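Local structure of acyl-CoA hydrolase (Bacillus halodurans, 1VPM) at residues I14-I25 with V138-R150. The protein probably hydrolyses the thioester bond of long-chain fatty acyl-CoA molecules, and binds coenzyme A. Sequence-based numbering, arbitrary orientation.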
ATOM      1  N   ILE A  14      -6.154 -12.111 -38.947  1.00 52.46           N
ATOM      2  CA  ILE A  14      -7.038 -13.233 -39.432  1.00 51.95           C
ATOM      3  C   ILE A  14      -7.706 -13.958 -38.242  1.00 46.43           C
ATOM      4  O   ILE A  14      -8.918 -14.109 -38.203  1.00 51.47           O
ATOM      5  CB  ILE A  14      -6.294 -14.242 -40.400  1.00 52.66           C
ATOM      6  CG1 ILE A  14      -7.263 -15.316 -40.917  1.00 53.14           C
ATOM      7  CG2 ILE A  14      -5.060 -14.909 -39.720  1.00 59.06           C
ATOM      8  CD1 ILE A  14      -6.619 -16.342 -41.879  1.00 55.32           C
ATOM      9  N   GLN A  15      -6.908 -14.393 -37.284  1.00 38.31           N
ATOM     10  CA  GLN A  15      -7.405 -15.081 -36.109  1.00 32.93           C
ATOM     11  C   GLN A  15      -8.374 -14.145 -35.330  1.00 29.01           C
ATOM     12  O   GLN A  15      -8.114 -12.957 -35.214  1.00 28.19           O
ATOM     13  CB  GLN A  15      -6.201 -15.447 -35.237  1.00 34.97           C
ATOM     14  CG  GLN A  15      -6.529 -16.220 -33.971  1.00 39.05           C
ATOM     15  CD  GLN A  15      -7.056 -17.620 -34.253  1.00 47.98           C
ATOM     16  OE1 GLN A  15      -8.207 -17.798 -34.672  1.00 55.06           O
ATOM     17  NE2 GLN A  15      -6.225 -18.620 -34.001  1.00 39.77           N
ATOM     18  N   SER A  16      -9.494 -14.689 -34.877  1.00 27.03           N
ATOM     19  CA  SER A  16     -10.448 -13.946 -34.085  1.00 26.19           C
ATOM     20  C   SER A  16     -10.921 -14.801 -32.902  1.00 24.65           C
ATOM     21  O   SER A  16     -10.880 -16.047 -32.944  1.00 25.00           O
ATOM     22  CB  SER A  16     -11.631 -13.498 -34.930  1.00 27.02           C
ATOM     23  OG  SER A  16     -12.466 -14.593 -35.212  1.00 36.89           O
ATOM     24  N   TYR A  17     -11.278 -14.122 -31.810  1.00 20.78           N
ATOM     25  CA  TYR A  17     -11.851 -14.774 -30.650  1.00 22.40           C
ATOM     26  C   TYR A  17     -13.108 -14.037 -30.170  1.00 24.14           C
ATOM     27  O   TYR A  17     -13.212 -12.814 -30.290  1.00 24.64           O
ATOM     28  CB  TYR A  17     -10.836 -14.820 -29.513  1.00 20.67           C
ATOM     29  CG  TYR A  17      -9.548 -15.531 -29.858  1.00 22.90           C
ATOM     30  CD1 TYR A  17      -9.524 -16.902 -30.031  1.00 24.29           C
ATOM     31  CD2 TYR A  17      -8.385 -14.836 -30.014  1.00 29.37           C
ATOM     32  CE1 TYR A  17      -8.346 -17.567 -30.381  1.00 24.23           C
ATOM     33  CE2 TYR A  17      -7.204 -15.485 -30.360  1.00 30.32           C
ATOM     34  CZ  TYR A  17      -7.194 -16.846 -30.537  1.00 26.91           C
ATOM     35  OH  TYR A  17      -6.013 -17.447 -30.925  1.00 27.39           O
ATOM     36  N   PRO A  18     -14.060 -14.785 -29.616  1.00 24.03           N
ATOM     37  CA  PRO A  18     -15.212 -14.144 -29.025  1.00 25.23           C
ATOM     38  C   PRO A  18     -14.820 -13.124 -27.953  1.00 24.92           C
ATOM     39  O   PRO A  18     -13.828 -13.285 -27.217  1.00 22.12           O
ATOM     40  CB  PRO A  18     -15.949 -15.286 -28.322  1.00 24.93           C
ATOM     41  CG  PRO A  18     -15.493 -16.504 -28.991  1.00 29.97           C
ATOM     42  CD  PRO A  18     -14.101 -16.243 -29.468  1.00 26.40           C
ATOM     43  N   VAL A  19     -15.678 -12.132 -27.820  1.00 25.62           N
ATOM     44  CA  VAL A  19     -15.534 -11.099 -26.779  1.00 25.48           C
ATOM     45  C   VAL A  19     -15.420 -11.747 -25.443  1.00 25.09           C
ATOM     46  O   VAL A  19     -14.654 -11.298 -24.576  1.00 26.44           O
ATOM     47  CB  VAL A  19     -16.710 -10.130 -26.788  1.00 28.51           C
ATOM     48  CG1 VAL A  19     -16.654  -9.220 -25.555  1.00 31.96           C
ATOM     49  CG2 VAL A  19     -16.690  -9.329 -28.043  1.00 25.24           C
ATOM     50  N   GLU A  20     -16.151 -12.816 -25.247  1.00 28.46           N
ATOM     51  CA  GLU A  20     -16.170 -13.500 -23.992  1.00 29.68           C
ATOM     52  C   GLU A  20     -14.837 -13.999 -23.510  1.00 30.19           C
ATOM     53  O   GLU A  20     -14.668 -14.139 -22.323  1.00 34.33           O
ATOM     54  CB  GLU A  20     -17.160 -14.675 -24.091  1.00 35.50           C
ATOM     55  CG  GLU A  20     -17.541 -15.335 -22.816  1.00 37.27           C
ATOM     56  CD  GLU A  20     -18.281 -14.411 -21.814  1.00 41.07           C
ATOM     57  OE1 GLU A  20     -18.898 -13.402 -22.203  1.00 48.63           O
ATOM     58  OE2 GLU A  20     -18.230 -14.708 -20.625  1.00 41.56           O
ATOM     59  N   ARG A  21     -13.875 -14.265 -24.405  1.00 28.61           N
ATOM     60  CA  ARG A  21     -12.525 -14.706 -23.975  1.00 29.37           C
ATOM     61  C   ARG A  21     -11.857 -13.644 -23.101  1.00 28.12           C
ATOM     62  O   ARG A  21     -11.105 -13.964 -22.229  1.00 30.48           O
ATOM     63  CB  ARG A  21     -11.611 -15.027 -25.202  1.00 28.47           C
ATOM     64  CG  ARG A  21     -10.055 -15.251 -24.963  1.00 33.51           C
ATOM     65  CD  ARG A  21      -9.099 -15.019 -26.270  1.00 31.58           C
ATOM     66  NE  ARG A  21      -7.760 -15.615 -26.109  1.00 28.29           N
ATOM     67  CZ  ARG A  21      -7.508 -16.907 -26.210  1.00 36.81           C
ATOM     68  NH1 ARG A  21      -8.487 -17.766 -26.467  1.00 38.57           N
ATOM     69  NH2 ARG A  21      -6.282 -17.369 -26.036  1.00 29.17           N
ATOM     70  N   SER A  22     -12.104 -12.377 -23.416  1.00 26.64           N
ATOM     71  CA  SER A  22     -11.401 -11.246 -22.802  1.00 26.92           C
ATOM     72  C   SER A  22     -12.133 -10.773 -21.530  1.00 27.48           C
ATOM     73  O   SER A  22     -11.543 -10.075 -20.685  1.00 25.38           O
ATOM     74  CB  SER A  22     -11.338 -10.079 -23.831  1.00 21.98           C
ATOM     75  OG  SER A  22     -12.619  -9.376 -24.006  1.00 25.95           O
ATOM     76  N   ARG A  23     -13.415 -11.137 -21.392  1.00 23.61           N
ATOM     77  CA  ARG A  23     -14.274 -10.436 -20.424  1.00 24.52           C
ATOM     78  C   ARG A  23     -13.793 -10.701 -19.010  1.00 27.71           C
ATOM     79  O   ARG A  23     -13.488 -11.831 -18.650  1.00 25.87           O
ATOM     80  CB  ARG A  23     -15.738 -10.800 -20.638  1.00 26.50           C
ATOM     81  CG  ARG A  23     -16.668 -10.009 -19.696  0.65 32.64           C
ATOM     82  CD  ARG A  23     -18.125 -10.146 -20.105  0.65 31.51           C
ATOM     83  NE  ARG A  23     -18.552 -11.509 -19.843  0.65 28.74           N
ATOM     84  CZ  ARG A  23     -18.924 -11.978 -18.657  0.65 37.70           C
ATOM     85  NH1 ARG A  23     -18.948 -11.192 -17.583  0.65 39.94           N
ATOM     86  NH2 ARG A  23     -19.278 -13.257 -18.547  0.65 37.03           N
ATOM     87  N   THR A  24     -13.680  -9.641 -18.208  1.00 25.02           N
ATOM     88  CA  THR A  24     -13.118  -9.723 -16.904  1.00 23.55           C
ATOM     89  C   THR A  24     -13.936  -8.901 -15.932  1.00 25.51           C
ATOM     90  O   THR A  24     -14.434  -7.850 -16.241  1.00 26.15           O
ATOM     91  CB  THR A  24     -11.663  -9.225 -16.859  1.00 23.38           C
ATOM     92  OG1 THR A  24     -10.922  -9.854 -17.919  1.00 26.84           O
ATOM     93  CG2 THR A  24     -10.966  -9.431 -15.507  1.00 30.94           C
ATOM     94  N   ILE A  25     -14.100  -9.478 -14.761  1.00 25.94           N
ATOM     95  CA  ILE A  25     -14.806  -8.830 -13.642  1.00 28.88           C
ATOM     96  C   ILE A  25     -13.901  -8.632 -12.437  1.00 27.07           C
ATOM     97  O   ILE A  25     -13.073  -9.507 -12.045  1.00 26.77           O
ATOM     98  CB  ILE A  25     -16.055  -9.620 -13.254  1.00 28.41           C
ATOM     99  CG1 ILE A  25     -17.109  -9.467 -14.381  1.00 32.74           C
ATOM    100  CG2 ILE A  25     -16.602  -9.135 -11.850  1.00 28.12           C
ATOM    101  CD1 ILE A  25     -18.080 -10.538 -14.353  1.00 42.19           C
ATOM    102  N   VAL A 138      -2.507  -8.100 -32.844  1.00 24.82           N
ATOM    103  CA  VAL A 138      -3.533  -8.703 -31.991  1.00 24.73           C
ATOM    104  C   VAL A 138      -4.590  -9.396 -32.835  1.00 22.52           C
ATOM    105  O   VAL A 138      -4.873  -8.983 -33.981  1.00 23.03           O
ATOM    106  CB  VAL A 138      -4.206  -7.675 -31.039  1.00 22.40           C
ATOM    107  CG1 VAL A 138      -3.118  -7.056 -30.170  1.00 25.28           C
ATOM    108  CG2 VAL A 138      -4.991  -6.655 -31.815  1.00 25.34           C
ATOM    109  N   PRO A 139      -5.190 -10.462 -32.271  1.00 21.82           N
ATOM    110  CA  PRO A 139      -6.287 -11.090 -32.989  1.00 21.01           C
ATOM    111  C   PRO A 139      -7.537 -10.179 -33.024  1.00 19.52           C
ATOM    112  O   PRO A 139      -7.700  -9.246 -32.220  1.00 23.10           O
ATOM    113  CB  PRO A 139      -6.531 -12.367 -32.185  1.00 24.80           C
ATOM    114  CG  PRO A 139      -5.941 -12.140 -30.851  1.00 24.37           C
ATOM    115  CD  PRO A 139      -4.957 -11.061 -30.946  1.00 25.52           C
ATOM    116  N   GLN A 140      -8.418 -10.441 -33.958  1.00 22.57           N
ATOM    117  CA  GLN A 140      -9.715  -9.758 -33.939  1.00 22.59           C
ATOM    118  C   GLN A 140     -10.632 -10.302 -32.869  1.00 21.27           C
ATOM    119  O   GLN A 140     -10.403 -11.356 -32.320  1.00 22.38           O
ATOM    120  CB  GLN A 140     -10.378  -9.890 -35.286  1.00 23.53           C
ATOM    121  CG  GLN A 140      -9.662  -9.165 -36.358  1.00 27.37           C
ATOM    122  CD  GLN A 140     -10.421  -9.217 -37.682  1.00 34.46           C
ATOM    123  OE1 GLN A 140     -11.451  -9.893 -37.810  1.00 52.84           O
ATOM    124  NE2 GLN A 140      -9.892  -8.521 -38.679  1.00 53.27           N
ATOM    125  N   VAL A 141     -11.678  -9.549 -32.575  1.00 21.04           N
ATOM    126  CA  VAL A 141     -12.720  -9.942 -31.649  1.00 21.82           C
ATOM    127  C   VAL A 141     -14.020 -10.230 -32.435  1.00 19.90           C
ATOM    128  O   VAL A 141     -14.265  -9.643 -33.512  1.00 24.87           O
ATOM    129  CB  VAL A 141     -12.899  -8.846 -30.566  1.00 24.45           C
ATOM    130  CG1 VAL A 141     -13.628  -7.621 -31.114  1.00 23.77           C
ATOM    131  CG2 VAL A 141     -13.561  -9.413 -29.365  1.00 28.46           C
ATOM    132  N   GLU A 142     -14.779 -11.209 -31.943  1.00 22.12           N
ATOM    133  CA  GLU A 142     -16.052 -11.654 -32.544  1.00 23.94           C
ATOM    134  C   GLU A 142     -17.186 -11.219 -31.628  1.00 23.92           C
ATOM    135  O   GLU A 142     -17.364 -11.819 -30.604  1.00 21.77           O
ATOM    136  CB  GLU A 142     -16.095 -13.167 -32.723  0.65 25.07           C
ATOM    137  CG  GLU A 142     -17.460 -13.624 -33.295  0.65 25.82           C
ATOM    138  CD  GLU A 142     -17.678 -15.146 -33.295  0.65 31.91           C
ATOM    139  OE1 GLU A 142     -16.691 -15.924 -33.214  0.65 42.67           O
ATOM    140  OE2 GLU A 142     -18.865 -15.538 -33.378  0.65 37.51           O
ATOM    141  N   PRO A 143     -17.947 -10.168 -31.969  1.00 23.06           N
ATOM    142  CA  PRO A 143     -19.080  -9.764 -31.080  1.00 25.41           C
ATOM    143  C   PRO A 143     -20.207 -10.787 -31.128  1.00 26.93           C
ATOM    144  O   PRO A 143     -20.425 -11.384 -32.168  1.00 28.95           O
ATOM    145  CB  PRO A 143     -19.532  -8.430 -31.658  1.00 27.75           C
ATOM    146  CG  PRO A 143     -19.064  -8.407 -33.053  1.00 27.59           C
ATOM    147  CD  PRO A 143     -17.830  -9.290 -33.144  1.00 23.43           C
ATOM    148  N   GLN A 144     -20.864 -11.042 -30.009  1.00 26.78           N
ATOM    149  CA  GLN A 144     -21.928 -12.039 -30.002  1.00 28.07           C
ATOM    150  C   GLN A 144     -23.250 -11.526 -29.464  1.00 24.90           C
ATOM    151  O   GLN A 144     -24.285 -11.747 -30.120  1.00 27.37           O
ATOM    152  CB  GLN A 144     -21.488 -13.246 -29.228  1.00 30.18           C
ATOM    153  CG  GLN A 144     -20.279 -13.939 -29.885  1.00 37.64           C
ATOM    154  CD  GLN A 144     -19.866 -15.234 -29.216  1.00 34.31           C
ATOM    155  OE1 GLN A 144     -19.663 -16.259 -29.926  1.00 48.51           O
ATOM    156  NE2 GLN A 144     -19.700 -15.223 -27.880  1.00 35.51           N
ATOM    157  N   THR A 145     -23.230 -10.846 -28.326  1.00 24.44           N
ATOM    158  CA  THR A 145     -24.453 -10.180 -27.826  1.00 26.09           C
ATOM    159  C   THR A 145     -24.824  -8.999 -28.709  1.00 23.80           C
ATOM    160  O   THR A 145     -23.985  -8.491 -29.477  1.00 22.12           O
ATOM    161  CB  THR A 145     -24.299  -9.689 -26.380  1.00 23.28           C
ATOM    162  OG1 THR A 145     -23.375  -8.594 -26.326  1.00 21.73           O
ATOM    163  CG2 THR A 145     -23.857 -10.815 -25.452  1.00 26.04           C
ATOM    164  N   GLU A 146     -26.077  -8.527 -28.633  1.00 22.69           N
ATOM    165  CA  GLU A 146     -26.449  -7.347 -29.378  1.00 21.29           C
ATOM    166  C   GLU A 146     -25.702  -6.098 -28.935  1.00 22.14           C
ATOM    167  O   GLU A 146     -25.329  -5.269 -29.753  1.00 22.80           O
ATOM    168  CB  GLU A 146     -27.978  -7.109 -29.376  1.00 20.73           C
ATOM    169  CG  GLU A 146     -28.804  -8.189 -30.068  1.00 19.27           C
ATOM    170  CD  GLU A 146     -28.374  -8.441 -31.505  1.00 22.66           C
ATOM    171  OE1 GLU A 146     -28.038  -7.482 -32.247  1.00 23.57           O
ATOM    172  OE2 GLU A 146     -28.399  -9.596 -31.912  1.00 29.36           O
ATOM    173  N   GLU A 147     -25.425  -6.010 -27.641  1.00 19.99           N
ATOM    174  CA  GLU A 147     -24.612  -4.915 -27.092  1.00 22.48           C
ATOM    175  C   GLU A 147     -23.193  -4.909 -27.707  1.00 23.32           C
ATOM    176  O   GLU A 147     -22.727  -3.897 -28.259  1.00 22.61           O
ATOM    177  CB  GLU A 147     -24.526  -5.069 -25.598  1.00 24.47           C
ATOM    178  CG  GLU A 147     -23.720  -4.007 -24.856  1.00 23.73           C
ATOM    179  CD  GLU A 147     -23.686  -4.263 -23.372  1.00 27.71           C
ATOM    180  OE1 GLU A 147     -23.039  -5.251 -22.987  1.00 27.51           O
ATOM    181  OE2 GLU A 147     -24.259  -3.487 -22.584  1.00 27.71           O
ATOM    182  N   GLU A 148     -22.571  -6.081 -27.726  1.00 22.18           N
ATOM    183  CA  GLU A 148     -21.260  -6.260 -28.361  1.00 23.78           C
ATOM    184  C   GLU A 148     -21.260  -5.901 -29.844  1.00 20.59           C
ATOM    185  O   GLU A 148     -20.358  -5.204 -30.321  1.00 22.98           O
ATOM    186  CB  GLU A 148     -20.719  -7.685 -28.165  1.00 21.16           C
ATOM    187  CG  GLU A 148     -20.348  -8.034 -26.741  1.00 22.02           C
ATOM    188  CD  GLU A 148     -20.301  -9.515 -26.483  1.00 26.72           C
ATOM    189  OE1 GLU A 148     -20.401 -10.334 -27.400  1.00 25.26           O
ATOM    190  OE2 GLU A 148     -20.119  -9.869 -25.298  1.00 28.75           O
ATOM    191  N   LYS A 149     -22.290  -6.312 -30.587  1.00 20.17           N
ATOM    192  CA  LYS A 149     -22.351  -5.990 -32.002  1.00 22.91           C
ATOM    193  C   LYS A 149     -22.477  -4.495 -32.170  1.00 22.42           C
ATOM    194  O   LYS A 149     -21.844  -3.898 -33.056  1.00 21.38           O
ATOM    195  CB  LYS A 149     -23.529  -6.682 -32.652  1.00 20.81           C
ATOM    196  CG  LYS A 149     -23.337  -8.196 -32.733  1.00 28.49           C
ATOM    197  CD  LYS A 149     -24.600  -8.799 -33.286  1.00 25.78           C
ATOM    198  CE  LYS A 149     -24.801 -10.233 -33.047  1.00 37.72           C
ATOM    199  NZ  LYS A 149     -26.191 -10.506 -33.659  1.00 37.30           N
ATOM    200  N   ARG A 150     -23.312  -3.862 -31.334  1.00 22.90           N
ATOM    201  CA  ARG A 150     -23.490  -2.411 -31.437  1.00 23.43           C
ATOM    202  C   ARG A 150     -22.157  -1.665 -31.141  1.00 22.62           C
ATOM    203  O   ARG A 150     -21.791  -0.742 -31.866  1.00 24.74           O
ATOM    204  CB  ARG A 150     -24.634  -1.931 -30.537  1.00 22.38           C
ATOM    205  CG  ARG A 150     -24.650  -0.449 -30.280  1.00 22.53           C
ATOM    206  CD  ARG A 150     -25.879   0.016 -29.544  1.00 23.16           C
ATOM    207  NE  ARG A 150     -26.017  -0.596 -28.235  1.00 23.29           N
ATOM    208  CZ  ARG A 150     -25.449  -0.123 -27.127  1.00 25.81           C
ATOM    209  NH1 ARG A 150     -24.734   1.016 -27.128  1.00 27.68           N
ATOM    210  NH2 ARG A 150     -25.660  -0.743 -25.996  1.00 24.13           N
TER
HETATM  211  O   HOH W   1     -20.236 -12.344 -24.604  1.00 31.08           O
HETATM  212  O   HOH W   2     -18.590 -13.247 -27.001  1.00 41.91           O
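V19 turns CG1 anti to its backbone N (chi1 170°) and leaves CG2 beside that nitrogen, a setting that brings CG2 within 3.4 Å of V141 CG2, tighter than usual packing. V19 CG1 lies against E148 OE2 at 3.5 Å. In Y17, CG anti to the carbonyl carbon (chi1 -58°) brings the ring beside P139, whose CG meets its edge near the plane, 3.6 Å from Y17 CE2. Alongside these contacts the backbones pair in parallel. Q140 N donates to Q15 O and Y17 N to Q140 O; E142 N then donates to Y17 O at 2.8 Å, and V19 N closes the series on E142 O at 3.3 Å. E148 meets V19 from the opposite direction, and its OE1 accepts from both Q144 N (2.7 Å) and T145 N, while a water joins OE2 to E20 OE1. With an alanine here in place of the glutamate, the amides of Q144 and T145 would probably lose their shared acceptor, and a gap would open beside V19. T145 OG1 accepts in turn from E148 N at 3.0 Å, the reciprocal pairing of a capping box. This starts helix 146-166, three residues after strand 140-142, whose two-stranded parallel sheet with strand 16-18 joins the N-terminal segment to the C-terminal helix of this hotdog-fold thioesterase family member.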